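Local coordinates for protein prolyl-tRNA synthetase (Naegleria fowleri, PDB 6UYH) that probably charges tRNA with proline through an ATP-dependent prolyl-adenylate step, and binds the inhibitor halofuginone beside a non-hydrolysable ATP analogue, at residues G170-K175 / N267-S272; E182-I187 / A217-T222; V71-F76 / K141-T146; A64-L69 / L188-R193. All coordinates share one frame; numbering follows the deposited sequence.

Contact 1. Residues G170-K175 / N267-S272; sequences GHSAFK and NSWGLS. With HFG (7-bromo-6-chloro-3-{3-[(2R,3S)-3-hydroxypiperidin-2-yl]-2-oxopropyl}quinazolin-4(3H)-one), chain D; ANP (phosphoaminophosphonic acid-adenylate ester), chain C.
Gly-170 and Ser-172 pair through their backbones with Trp-269 and Asn-267, making strands 164-174 and 261-272 antiparallel neighbours in the active-site sheet of the class II synthetase core. Gly-170 N gives Trp-269 O a nearly straight bond (2.8 Å, 171°) and Gly-170 O accepts a more bent one from Trp-269 N; Ser-172 N and O exchange bonds of 3.0 Å with Asn-267 O and N, respectively. Between these two pairs, His-171 and Ser-268 form a non-hydrogen-bonded pair with their CA atoms 4.4 Å apart.

The aromatic contact lies on the face of Trp-269. Its chi1 is 22°, away from the staggered positions, and the indole lies over Gly-170, whose CA sits 3.4 Å from the centroid of the Trp-269 six-membered ring, 7° off its normal, in a CH-pi contact. On the sheet face of Ser-172, Asn-267 and Trp-269, Glu-183 of helix 177-198 bonds Ser-172 OG, Asn-267 ND2 and Trp-269 NE1 and so gathers three buried polar groups; Asn-267 ND2 is also bonded to Ala-180 O.

Ligand contacts belong to the other face and the strand end. Ser-268 OG lies 3.8 Å from halofuginone C6', and the ring of His-171, bonded by Tyr-125 and Glu-169, flanks the same piperidine. Gly-270 N comes within 3.4 Å of halofuginone C4'. Farther along, Ser-272 OG donates to N3 of the AMPPNP adenine at 2.8 Å.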
# COMPACT_ATOMS: atom_id res chain seq x y z
N GLY A 170 -8.33 -0.75 11.28
CA GLY A 170 -8.24 0.41 12.14
C GLY A 170 -8.37 -0.05 13.59
O GLY A 170 -9.13 -0.96 13.88
N HIS A 171 -7.59 0.58 14.47
CA HIS A 171 -7.55 0.23 15.89
C HIS A 171 -7.52 1.54 16.66
O HIS A 171 -6.56 2.31 16.55
CB HIS A 171 -6.30 -0.60 16.21
CG HIS A 171 -6.26 -1.92 15.49
ND1 HIS A 171 -6.63 -3.10 16.09
CD2 HIS A 171 -5.89 -2.24 14.22
CE1 HIS A 171 -6.51 -4.09 15.23
NE2 HIS A 171 -6.06 -3.60 14.09
N SER A 172 -8.57 1.81 17.43
CA SER A 172 -8.68 3.07 18.16
C SER A 172 -8.83 2.82 19.65
O SER A 172 -9.38 1.80 20.07
CB SER A 172 -9.86 3.89 17.65
OG SER A 172 -9.65 4.27 16.31
N ALA A 173 -8.34 3.77 20.44
CA ALA A 173 -8.44 3.75 21.90
C ALA A 173 -9.00 5.08 22.38
O ALA A 173 -8.62 6.13 21.87
CB ALA A 173 -7.07 3.49 22.54
N PHE A 174 -9.87 5.02 23.39
CA PHE A 174 -10.60 6.19 23.89
C PHE A 174 -10.62 6.19 25.41
O PHE A 174 -10.47 5.15 26.05
CB PHE A 174 -12.05 6.21 23.40
CG PHE A 174 -12.18 6.20 21.90
CD1 PHE A 174 -12.30 7.38 21.19
CD2 PHE A 174 -12.20 5.00 21.21
CE1 PHE A 174 -12.44 7.37 19.81
CE2 PHE A 174 -12.33 4.98 19.83
CZ PHE A 174 -12.45 6.17 19.13
N LYS A 175 -10.86 7.37 25.97
CA LYS A 175 -11.00 7.47 27.42
C LYS A 175 -12.38 7.04 27.91
O LYS A 175 -12.52 6.71 29.09
CB LYS A 175 -10.70 8.90 27.89
CG LYS A 175 -11.75 9.92 27.47
CD LYS A 175 -11.37 11.32 27.97
CE LYS A 175 -12.39 12.36 27.53
NZ LYS A 175 -11.94 13.74 27.84
N ASN A 267 -11.81 0.09 19.98
CA ASN A 267 -12.51 -0.47 18.83
C ASN A 267 -11.48 -1.03 17.86
O ASN A 267 -10.31 -0.63 17.87
CB ASN A 267 -13.32 0.59 18.07
CG ASN A 267 -14.32 1.31 18.93
OD1 ASN A 267 -14.86 0.76 19.90
ND2 ASN A 267 -14.61 2.55 18.55
N SER A 268 -11.93 -1.93 16.98
CA SER A 268 -11.18 -2.24 15.76
C SER A 268 -12.18 -2.51 14.64
O SER A 268 -13.34 -2.83 14.88
CB SER A 268 -10.20 -3.42 15.95
OG SER A 268 -10.89 -4.64 16.16
N TRP A 269 -11.72 -2.35 13.40
CA TRP A 269 -12.63 -2.40 12.26
C TRP A 269 -11.81 -2.71 11.02
O TRP A 269 -10.68 -2.25 10.89
CB TRP A 269 -13.41 -1.08 12.10
CG TRP A 269 -12.76 0.17 12.73
CD1 TRP A 269 -12.88 0.60 14.03
CD2 TRP A 269 -11.93 1.15 12.07
NE1 TRP A 269 -12.17 1.77 14.22
CE2 TRP A 269 -11.58 2.13 13.04
CE3 TRP A 269 -11.45 1.30 10.76
CZ2 TRP A 269 -10.77 3.23 12.74
CZ3 TRP A 269 -10.64 2.41 10.46
CH2 TRP A 269 -10.30 3.35 11.45
N GLY A 270 -12.38 -3.50 10.12
CA GLY A 270 -11.66 -3.88 8.91
C GLY A 270 -12.57 -4.06 7.72
O GLY A 270 -13.73 -4.45 7.84
N LEU A 271 -12.00 -3.82 6.54
CA LEU A 271 -12.66 -3.93 5.24
C LEU A 271 -11.61 -4.47 4.27
O LEU A 271 -10.48 -3.98 4.28
CB LEU A 271 -13.15 -2.55 4.77
CG LEU A 271 -13.87 -2.44 3.42
CD1 LEU A 271 -15.32 -2.83 3.59
CD2 LEU A 271 -13.73 -1.03 2.86
N SER A 272 -11.96 -5.47 3.45
CA SER A 272 -10.97 -6.19 2.64
C SER A 272 -11.30 -6.16 1.15
O SER A 272 -12.35 -5.67 0.72
CB SER A 272 -10.86 -7.65 3.08
OG SER A 272 -11.93 -8.40 2.52
O4' HFG D . -9.51 -10.21 12.88
C21 HFG D . -10.44 -10.29 13.65
C3' HFG D . -10.98 -9.08 14.38
C2' HFG D . -10.74 -7.72 13.70
N1' HFG D . -9.32 -7.36 13.64
C6' HFG D . -9.13 -6.00 13.13
C5' HFG D . -9.69 -5.84 11.74
C4' HFG D . -11.16 -6.26 11.70
C39 HFG D . -11.33 -7.65 12.29
O7' HFG D . -12.72 -7.99 12.32
C1' HFG D . -11.13 -11.63 13.93
N3 HFG D . -10.26 -12.76 13.63
C4 HFG D . -9.15 -12.97 14.45
O11 HFG D . -8.95 -12.25 15.42
C10 HFG D . -8.28 -14.06 14.01
C5 HFG D . -7.14 -14.39 14.74
C2 HFG D . -10.49 -13.54 12.53
N1 HFG D . -9.75 -14.49 12.10
C9 HFG D . -8.60 -14.76 12.84
C8 HFG D . -7.73 -15.76 12.38
C7 HFG D . -6.59 -16.05 13.10
BR1 HFG D . -5.39 -17.33 12.39
C6 HFG D . -6.32 -15.40 14.29
CL1 HFG D . -4.96 -15.86 15.27
PG ANP C . -15.56 -14.78 7.75
O1G ANP C . -16.70 -15.55 8.22
O2G ANP C . -14.28 -15.71 7.78
O3G ANP C . -15.92 -14.32 6.28
PB ANP C . -14.13 -13.10 9.78
O1B ANP C . -14.67 -13.01 11.13
O2B ANP C . -13.02 -14.19 9.73
N3B ANP C . -15.29 -13.44 8.65
PA ANP C . -12.75 -10.58 10.08
O1A ANP C . -13.60 -9.88 11.06
O2A ANP C . -11.56 -11.18 10.76
O3A ANP C . -13.52 -11.75 9.33
O5' ANP C . -12.22 -9.69 8.85
C5' ANP C . -12.64 -8.36 8.48
C4' ANP C . -13.29 -8.46 7.12
O4' ANP C . -12.35 -9.04 6.18
C3' ANP C . -14.48 -9.40 7.10
O3' ANP C . -15.66 -8.71 7.49
C2' ANP C . -14.54 -9.84 5.63
O2' ANP C . -15.34 -8.94 4.87
C1' ANP C . -13.06 -9.81 5.21
N9 ANP C . -12.44 -11.13 5.13
C8 ANP C . -12.36 -12.07 6.13
N7 ANP C . -11.74 -13.17 5.77
C5 ANP C . -11.38 -12.93 4.45
C6 ANP C . -10.70 -13.72 3.50
N6 ANP C . -10.18 -14.92 3.76
N1 ANP C . -10.55 -13.20 2.26
C2 ANP C . -11.02 -11.97 2.01
N3 ANP C . -11.66 -11.14 2.83
C4 ANP C . -11.81 -11.68 4.04

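Contact 2. Residues E182-I187 / A217-T222; sequences EEVFTI and ADYTTT
The rings of Phe-185 and Tyr-219 meet obliquely, Phe-185 CE2 lying 3.6 Å from Tyr-219 OH. One face of the Phe-185 ring carries Val-184 CG1, which rests 4.2 Å above the plane and is displaced toward the rim. Both rings belong to a helix-on-sheet layer of the class II catalytic core, in which helix 177-198 packs against strand 219-227. The two short segments run nearly parallel, with axes 20° apart and 9.4 Å from each other at closest approach.

Val-184 touches both strand residues, Tyr-219 and Thr-221. It meets Tyr-219 tip to tip, CG1 approaching Tyr-219 CE2 to 3.9 Å while CG2 lies near the phenol oxygen. CG1 stands anti to the backbone N (chi1 170°), and it also reaches Thr-221, 3.7 Å from OG1. The methyl of Thr-221 adds to the apolar contact with Phe-185: Thr-221 CG2 is 3.9 Å from Phe-185 CE1, the two side chains crossing at about a right angle. Phe-185 also touches Leu-480.

The polar ends are held by neighbours. Tyr-219 OH bonds to Asp-181, in the same helix as Val-184 and Phe-185, so this tyrosine ties strand to helix as well as packing between them. Asp-218 and Tyr-219 together face His-241 as a classic beta bulge at the start of the strand. OG1 of Thr-221 is hydrogen-bonded to Ser-239 O on the adjacent strand 232-243.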
# COMPACT_ATOMS: atom_id res chain seq x y z
N GLU A 182 -19.48 5.87 19.51
CA GLU A 182 -19.72 6.77 18.39
C GLU A 182 -18.86 6.40 17.18
O GLU A 182 -19.33 6.45 16.04
CB GLU A 182 -19.46 8.22 18.81
CG GLU A 182 -19.68 9.22 17.68
CD GLU A 182 -19.04 10.58 17.95
OE1 GLU A 182 -18.43 10.75 19.03
OE2 GLU A 182 -19.14 11.47 17.08
N GLU A 183 -17.60 6.04 17.42
CA GLU A 183 -16.73 5.70 16.29
C GLU A 183 -17.17 4.41 15.61
O GLU A 183 -17.12 4.31 14.38
CB GLU A 183 -15.28 5.57 16.73
CG GLU A 183 -14.37 5.24 15.53
CD GLU A 183 -12.99 4.74 15.89
OE1 GLU A 183 -12.87 3.63 16.45
OE2 GLU A 183 -12.01 5.46 15.60
N VAL A 184 -17.61 3.41 16.38
CA VAL A 184 -18.05 2.15 15.77
C VAL A 184 -19.05 2.41 14.65
O VAL A 184 -18.92 1.89 13.53
CB VAL A 184 -18.66 1.21 16.84
CG1 VAL A 184 -19.34 0.00 16.14
CG2 VAL A 184 -17.60 0.75 17.82
N PHE A 185 -20.05 3.25 14.93
CA PHE A 185 -21.13 3.44 13.96
C PHE A 185 -20.74 4.45 12.89
O PHE A 185 -21.26 4.38 11.76
CB PHE A 185 -22.41 3.83 14.71
CG PHE A 185 -22.95 2.70 15.55
CD1 PHE A 185 -23.76 1.72 14.98
CD2 PHE A 185 -22.58 2.58 16.88
CE1 PHE A 185 -24.22 0.66 15.74
CE2 PHE A 185 -23.04 1.52 17.65
CZ PHE A 185 -23.87 0.56 17.08
N THR A 186 -19.83 5.37 13.21
CA THR A 186 -19.24 6.24 12.20
C THR A 186 -18.46 5.43 11.15
O THR A 186 -18.61 5.66 9.94
CB THR A 186 -18.32 7.26 12.88
OG1 THR A 186 -19.11 8.12 13.72
CG2 THR A 186 -17.57 8.10 11.85
N ILE A 187 -17.64 4.48 11.60
CA ILE A 187 -16.90 3.64 10.65
C ILE A 187 -17.87 2.75 9.88
O ILE A 187 -17.71 2.54 8.67
CB ILE A 187 -15.82 2.82 11.37
CG1 ILE A 187 -14.75 3.74 12.00
CG2 ILE A 187 -15.13 1.84 10.39
CD1 ILE A 187 -13.95 4.55 10.99
N ALA A 217 -14.77 -9.05 21.33
CA ALA A 217 -15.53 -7.81 21.28
C ALA A 217 -16.69 -7.84 22.28
O ALA A 217 -17.25 -8.89 22.57
CB ALA A 217 -16.08 -7.54 19.87
N ASP A 218 -17.02 -6.66 22.80
CA ASP A 218 -18.29 -6.51 23.51
C ASP A 218 -19.46 -6.64 22.55
O ASP A 218 -20.44 -7.33 22.85
CB ASP A 218 -18.34 -5.18 24.26
CG ASP A 218 -17.64 -5.24 25.61
OD1 ASP A 218 -17.31 -6.36 26.07
OD2 ASP A 218 -17.40 -4.17 26.20
N TYR A 219 -19.37 -6.00 21.39
CA TYR A 219 -20.36 -6.20 20.34
C TYR A 219 -19.73 -5.93 18.99
O TYR A 219 -18.76 -5.16 18.89
CB TYR A 219 -21.60 -5.32 20.54
CG TYR A 219 -21.37 -3.82 20.44
CD1 TYR A 219 -21.20 -3.05 21.59
CD2 TYR A 219 -21.36 -3.18 19.21
CE1 TYR A 219 -21.01 -1.68 21.51
CE2 TYR A 219 -21.15 -1.81 19.12
CZ TYR A 219 -20.98 -1.07 20.27
OH TYR A 219 -20.79 0.28 20.18
N THR A 220 -20.28 -6.56 17.95
CA THR A 220 -19.76 -6.49 16.60
C THR A 220 -20.86 -5.99 15.66
O THR A 220 -21.98 -6.51 15.69
CB THR A 220 -19.28 -7.87 16.13
OG1 THR A 220 -18.15 -8.28 16.93
CG2 THR A 220 -18.87 -7.85 14.67
N THR A 221 -20.54 -4.99 14.85
CA THR A 221 -21.46 -4.54 13.82
C THR A 221 -20.92 -4.95 12.45
O THR A 221 -19.72 -5.17 12.28
CB THR A 221 -21.69 -3.01 13.87
OG1 THR A 221 -20.48 -2.31 13.52
CG2 THR A 221 -22.16 -2.58 15.27
N THR A 222 -21.83 -5.08 11.48
CA THR A 222 -21.48 -5.56 10.15
C THR A 222 -22.31 -4.82 9.12
O THR A 222 -23.39 -4.32 9.42
CB THR A 222 -21.71 -7.09 10.05
OG1 THR A 222 -21.41 -7.54 8.73
CG2 THR A 222 -23.16 -7.44 10.38

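Contact 3. Residues V71-F76 / K141-T146; sequences VQNVMF and KLNQWT
Leu-142 meets Val-74 at about a right angle, its CD2 lying 3.9 Å from Val-74 CG1. Val-71 lies against Lys-141 and Asn-143 with its two methyls: CG1, anti to the backbone N (chi1 -177°), lies 3.7 Å from Asn-143 CB, while CG2 touches Lys-141 CB. The strands pair in parallel through Gln-72 N to Lys-141 O, Asn-143 N to Gln-72 O, and Val-74 N to Asn-143 O. Helix 49-67 followed by this short strand fits motif 1 of class II synthetases, the element of the dimer interface; accordingly Val-74 packs on Phe-47 of the second subunit, and Asn-73 ND2 bonds to Glu-56 of the second subunit. Asn-73 OD1 meanwhile accepts from Asn-143 ND2 at 3.0 Å, the donor lying above its carbonyl plane; Asn-143 OD1 is bonded to Gln-168 NE2.

Past Val-74 the chain veers from strand 140-149, and Gln-144 spans the widening separation with its side chain. Extended beyond CG, it presents OE1 to Phe-76 N at 2.8 Å, in the carbonyl plane and nearly straight (166°); its NE2 is bonded to Glu-169. At the same divergence a water bridges Val-74 O, at 2.9 Å, to Trp-145 N.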
# COMPACT_ATOMS: atom_id res chain seq x y z
N VAL A 71 -7.77 9.87 12.16
CA VAL A 71 -7.07 8.60 12.10
C VAL A 71 -5.79 8.78 11.30
O VAL A 71 -5.77 9.52 10.30
CB VAL A 71 -7.96 7.51 11.47
CG1 VAL A 71 -7.24 6.16 11.47
CG2 VAL A 71 -9.30 7.41 12.21
N GLN A 72 -4.71 8.13 11.73
CA GLN A 72 -3.42 8.22 11.05
C GLN A 72 -2.94 6.86 10.56
O GLN A 72 -3.10 5.86 11.27
CB GLN A 72 -2.35 8.81 11.96
CG GLN A 72 -2.72 10.12 12.62
CD GLN A 72 -1.59 10.60 13.52
OE1 GLN A 72 -0.78 11.41 13.11
NE2 GLN A 72 -1.54 10.08 14.74
N ASN A 73 -2.31 6.83 9.38
CA ASN A 73 -1.82 5.56 8.85
C ASN A 73 -0.46 5.21 9.43
O ASN A 73 0.39 6.09 9.66
CB ASN A 73 -1.72 5.61 7.32
CG ASN A 73 -3.07 5.59 6.65
OD1 ASN A 73 -4.09 5.34 7.29
ND2 ASN A 73 -3.09 5.84 5.34
N VAL A 74 -0.24 3.92 9.65
CA VAL A 74 0.99 3.37 10.20
C VAL A 74 1.36 2.12 9.40
O VAL A 74 0.65 1.72 8.48
CB VAL A 74 0.86 3.02 11.69
CG1 VAL A 74 0.59 4.27 12.51
CG2 VAL A 74 -0.27 1.99 11.89
N MET A 75 2.47 1.48 9.79
CA MET A 75 2.74 0.12 9.31
C MET A 75 3.44 -0.67 10.40
O MET A 75 4.59 -0.39 10.74
CB MET A 75 3.58 0.12 8.03
CG MET A 75 3.70 -1.29 7.43
SD MET A 75 2.09 -2.02 7.03
CE MET A 75 1.40 -0.76 5.97
N PHE A 76 2.75 -1.68 10.92
CA PHE A 76 3.31 -2.64 11.86
C PHE A 76 3.79 -3.87 11.12
O PHE A 76 3.45 -4.07 9.94
CB PHE A 76 2.27 -3.02 12.90
CG PHE A 76 2.12 -2.03 14.04
CD1 PHE A 76 1.43 -0.85 13.86
CD2 PHE A 76 2.62 -2.33 15.30
CE1 PHE A 76 1.26 0.05 14.93
CE2 PHE A 76 2.46 -1.46 16.36
CZ PHE A 76 1.77 -0.26 16.18
N LYS A 141 -5.83 6.76 17.33
CA LYS A 141 -6.59 6.19 16.22
C LYS A 141 -5.64 5.92 15.07
O LYS A 141 -5.19 6.86 14.42
CB LYS A 141 -7.72 7.13 15.80
CG LYS A 141 -8.57 7.58 17.00
CD LYS A 141 -9.97 7.99 16.64
CE LYS A 141 -10.02 9.43 16.24
NZ LYS A 141 -11.43 9.93 16.29
N LEU A 142 -5.33 4.66 14.83
CA LEU A 142 -4.36 4.27 13.81
C LEU A 142 -5.01 3.31 12.82
O LEU A 142 -5.93 2.57 13.16
CB LEU A 142 -3.13 3.63 14.44
CG LEU A 142 -2.42 4.47 15.51
CD1 LEU A 142 -1.23 3.70 16.09
CD2 LEU A 142 -1.97 5.84 14.97
N ASN A 143 -4.49 3.32 11.59
CA ASN A 143 -5.00 2.49 10.52
C ASN A 143 -3.82 1.96 9.71
O ASN A 143 -2.79 2.63 9.62
CB ASN A 143 -5.96 3.29 9.61
CG ASN A 143 -6.40 2.53 8.40
OD1 ASN A 143 -7.22 1.61 8.50
ND2 ASN A 143 -5.86 2.89 7.23
N GLN A 144 -3.96 0.77 9.15
CA GLN A 144 -2.94 0.34 8.20
C GLN A 144 -3.57 -0.46 7.06
O GLN A 144 -4.52 -1.21 7.27
CB GLN A 144 -1.81 -0.47 8.87
CG GLN A 144 -2.26 -1.63 9.74
CD GLN A 144 -1.08 -2.37 10.35
OE1 GLN A 144 -0.01 -1.79 10.53
NE2 GLN A 144 -1.27 -3.65 10.67
N TRP A 145 -3.02 -0.25 5.85
CA TRP A 145 -3.38 -1.00 4.65
C TRP A 145 -2.33 -2.08 4.46
O TRP A 145 -1.16 -1.77 4.19
CB TRP A 145 -3.42 -0.06 3.44
CG TRP A 145 -4.43 1.02 3.55
CD1 TRP A 145 -4.24 2.28 4.05
CD2 TRP A 145 -5.79 0.95 3.14
NE1 TRP A 145 -5.42 2.99 3.99
CE2 TRP A 145 -6.39 2.19 3.45
CE3 TRP A 145 -6.58 -0.06 2.58
CZ2 TRP A 145 -7.73 2.46 3.19
CZ3 TRP A 145 -7.90 0.20 2.31
CH2 TRP A 145 -8.47 1.46 2.62
N THR A 146 -2.72 -3.35 4.63
CA THR A 146 -1.76 -4.44 4.73
C THR A 146 -2.29 -5.69 4.05
O THR A 146 -3.49 -5.82 3.77
CB THR A 146 -1.42 -4.82 6.19
OG1 THR A 146 -2.56 -5.45 6.78
CG2 THR A 146 -1.07 -3.62 7.02
O HOH W 1 -4.26 9.26 16.74
O HOH W 2 -0.97 1.96 6.12

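Contact 4. Residues A64-L69 / L188-R193; sequences AEIKKL and LELYKR. With EDO (1,2-ethanediol), chain K.
Glu-65 lies across Leu-190 and Arg-193 where the end of helix 49-67 packs against helix 177-198, a helix-helix contact with an apolar base and a salt-bridge network beside it. Its CB rests on the leucine, 3.8 Å from Leu-190 CD2. CG continues over the same methyl, with Leu-190 CD2 at 4.0 Å. A bend at chi2 (-57°) then turns CD out of the extended line, and the carboxylate reaches the end of Arg-193.

OE1 and Arg-193 NH1 form the salt bridge at 3.3 Å; as a hydrogen bond it is weak, with 135° at the proton. OE1 comes to the edge of the guanidinium, near its plane, but the carboxylate plane is turned 73° against it, an arrangement far from a flat two-pronged pairing. OE2 faces Lys-68 NZ, 3.3 Å away and above the carboxylate plane, and receives a hydrogen bond from a water that in turn accepts from Arg-193 NH2. The carboxylate thus serves two cations whose Lys-68 NZ and Arg-193 NH1 are 6.0 Å apart, and probably eases their repulsion. Arg-193 NE has a second acidic partner in Glu-197, one turn on.

Next to these charges Leu-190 carries the apolar part. The Leu-190 and Ile-66 side chains cross at about a right angle, with Leu-190 CD1 3.9 Å from Ile-66 CG2 and 4.3 Å from Leu-69 CD1.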
# COMPACT_ATOMS: atom_id res chain seq x y z
N ALA A 64 -9.26 9.43 2.80
CA ALA A 64 -9.68 10.82 2.94
C ALA A 64 -10.77 10.97 3.99
O ALA A 64 -10.80 11.97 4.72
CB ALA A 64 -10.14 11.40 1.60
N GLU A 65 -11.67 9.98 4.11
CA GLU A 65 -12.74 10.08 5.10
C GLU A 65 -12.23 9.86 6.52
O GLU A 65 -12.67 10.54 7.45
CB GLU A 65 -13.85 9.07 4.77
CG GLU A 65 -14.61 9.42 3.48
CD GLU A 65 -15.23 10.81 3.51
OE1 GLU A 65 -15.81 11.20 4.55
OE2 GLU A 65 -15.15 11.51 2.48
N ILE A 66 -11.31 8.90 6.72
CA ILE A 66 -10.84 8.67 8.08
C ILE A 66 -9.85 9.75 8.52
O ILE A 66 -9.69 10.00 9.72
CB ILE A 66 -10.24 7.27 8.27
CG1 ILE A 66 -8.95 7.08 7.44
CG2 ILE A 66 -11.31 6.19 7.98
CD1 ILE A 66 -8.25 5.74 7.70
N LYS A 67 -9.21 10.43 7.57
CA LYS A 67 -8.36 11.55 7.95
C LYS A 67 -9.16 12.65 8.65
O LYS A 67 -8.67 13.28 9.60
CB LYS A 67 -7.64 12.09 6.72
CG LYS A 67 -6.55 13.10 7.04
CD LYS A 67 -5.90 13.60 5.77
CE LYS A 67 -4.93 14.74 6.07
NZ LYS A 67 -4.36 15.31 4.82
N LYS A 68 -10.40 12.88 8.20
CA LYS A 68 -11.27 13.87 8.83
C LYS A 68 -11.60 13.50 10.27
O LYS A 68 -11.96 14.38 11.06
CB LYS A 68 -12.57 14.00 8.03
CG LYS A 68 -12.39 14.47 6.60
CD LYS A 68 -13.68 14.29 5.79
CE LYS A 68 -13.51 14.76 4.35
NZ LYS A 68 -14.76 14.59 3.55
N LEU A 69 -11.50 12.22 10.61
CA LEU A 69 -11.75 11.74 11.97
C LEU A 69 -10.50 11.78 12.84
O LEU A 69 -10.59 11.50 14.04
CB LEU A 69 -12.29 10.31 11.92
CG LEU A 69 -13.53 10.09 11.06
CD1 LEU A 69 -13.91 8.62 11.08
CD2 LEU A 69 -14.69 10.96 11.53
N LEU A 188 -18.89 2.22 10.56
CA LEU A 188 -19.88 1.38 9.89
C LEU A 188 -20.58 2.15 8.77
O LEU A 188 -20.83 1.60 7.69
CB LEU A 188 -20.91 0.85 10.89
CG LEU A 188 -21.82 -0.25 10.33
CD1 LEU A 188 -21.04 -1.54 10.12
CD2 LEU A 188 -23.03 -0.47 11.23
N GLU A 189 -20.89 3.42 9.01
CA GLU A 189 -21.46 4.25 7.95
C GLU A 189 -20.47 4.46 6.81
O GLU A 189 -20.86 4.49 5.64
CB GLU A 189 -21.92 5.59 8.53
CG GLU A 189 -22.27 6.66 7.51
CD GLU A 189 -23.51 6.34 6.67
OE1 GLU A 189 -24.23 5.36 6.97
OE2 GLU A 189 -23.78 7.10 5.72
N LEU A 190 -19.17 4.60 7.11
CA LEU A 190 -18.19 4.72 6.04
C LEU A 190 -18.13 3.45 5.20
O LEU A 190 -17.95 3.52 3.98
CB LEU A 190 -16.80 5.05 6.59
CG LEU A 190 -16.58 6.46 7.13
CD1 LEU A 190 -15.11 6.64 7.49
CD2 LEU A 190 -17.01 7.52 6.10
N TYR A 191 -18.26 2.28 5.83
CA TYR A 191 -18.31 1.05 5.06
C TYR A 191 -19.56 1.01 4.18
O TYR A 191 -19.50 0.56 3.03
CB TYR A 191 -18.28 -0.17 5.99
CG TYR A 191 -16.96 -0.38 6.69
CD1 TYR A 191 -15.78 0.21 6.23
CD2 TYR A 191 -16.89 -1.20 7.82
CE1 TYR A 191 -14.59 0.00 6.87
CE2 TYR A 191 -15.70 -1.42 8.47
CZ TYR A 191 -14.55 -0.82 8.00
OH TYR A 191 -13.37 -1.06 8.66
N LYS A 192 -20.70 1.46 4.71
CA LYS A 192 -21.89 1.57 3.87
C LYS A 192 -21.62 2.49 2.68
O LYS A 192 -22.02 2.19 1.55
CB LYS A 192 -23.07 2.07 4.70
CG LYS A 192 -24.34 2.43 3.92
CD LYS A 192 -24.36 3.91 3.59
CE LYS A 192 -25.77 4.43 3.36
NZ LYS A 192 -25.70 5.92 3.25
N ARG A 193 -20.93 3.61 2.91
CA ARG A 193 -20.66 4.53 1.80
C ARG A 193 -19.70 3.93 0.78
O ARG A 193 -19.85 4.18 -0.42
CB ARG A 193 -20.10 5.85 2.34
CG ARG A 193 -21.11 6.59 3.22
CD ARG A 193 -20.55 7.93 3.66
NE ARG A 193 -20.27 8.78 2.51
CZ ARG A 193 -19.40 9.78 2.52
NH1 ARG A 193 -18.73 10.08 3.63
NH2 ARG A 193 -19.20 10.48 1.42
C1 EDO K . -11.01 14.50 15.78
O1 EDO K . -9.58 14.54 15.67
C2 EDO K . -11.63 14.67 14.40
O2 EDO K . -10.94 15.71 13.69
O HOH W 3 -17.67 13.18 1.64

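Contacts 1 and 3 are buried and sheet-like, built on backbone hydrogen bonds, and they share a neighbourhood: strands 140-149 and 164-174 are adjacent, His-171 N bonding to Leu-142 O. Contact 1 faces the ligands, whereas contact 3 turns toward the second subunit. Contacts 2 and 4 are partly buried and smaller in area, and both use helix 177-198; the first is chiefly apolar across its segments, the second adds charge pairs. That helix also reaches contact 1, through Glu-183 from contact 2 and Tyr-191 from contact 4, which packs against Trp-269. Contact 4 leads directly into contact 3, Val-71 N lying 3.1 Å from Ile-66 O.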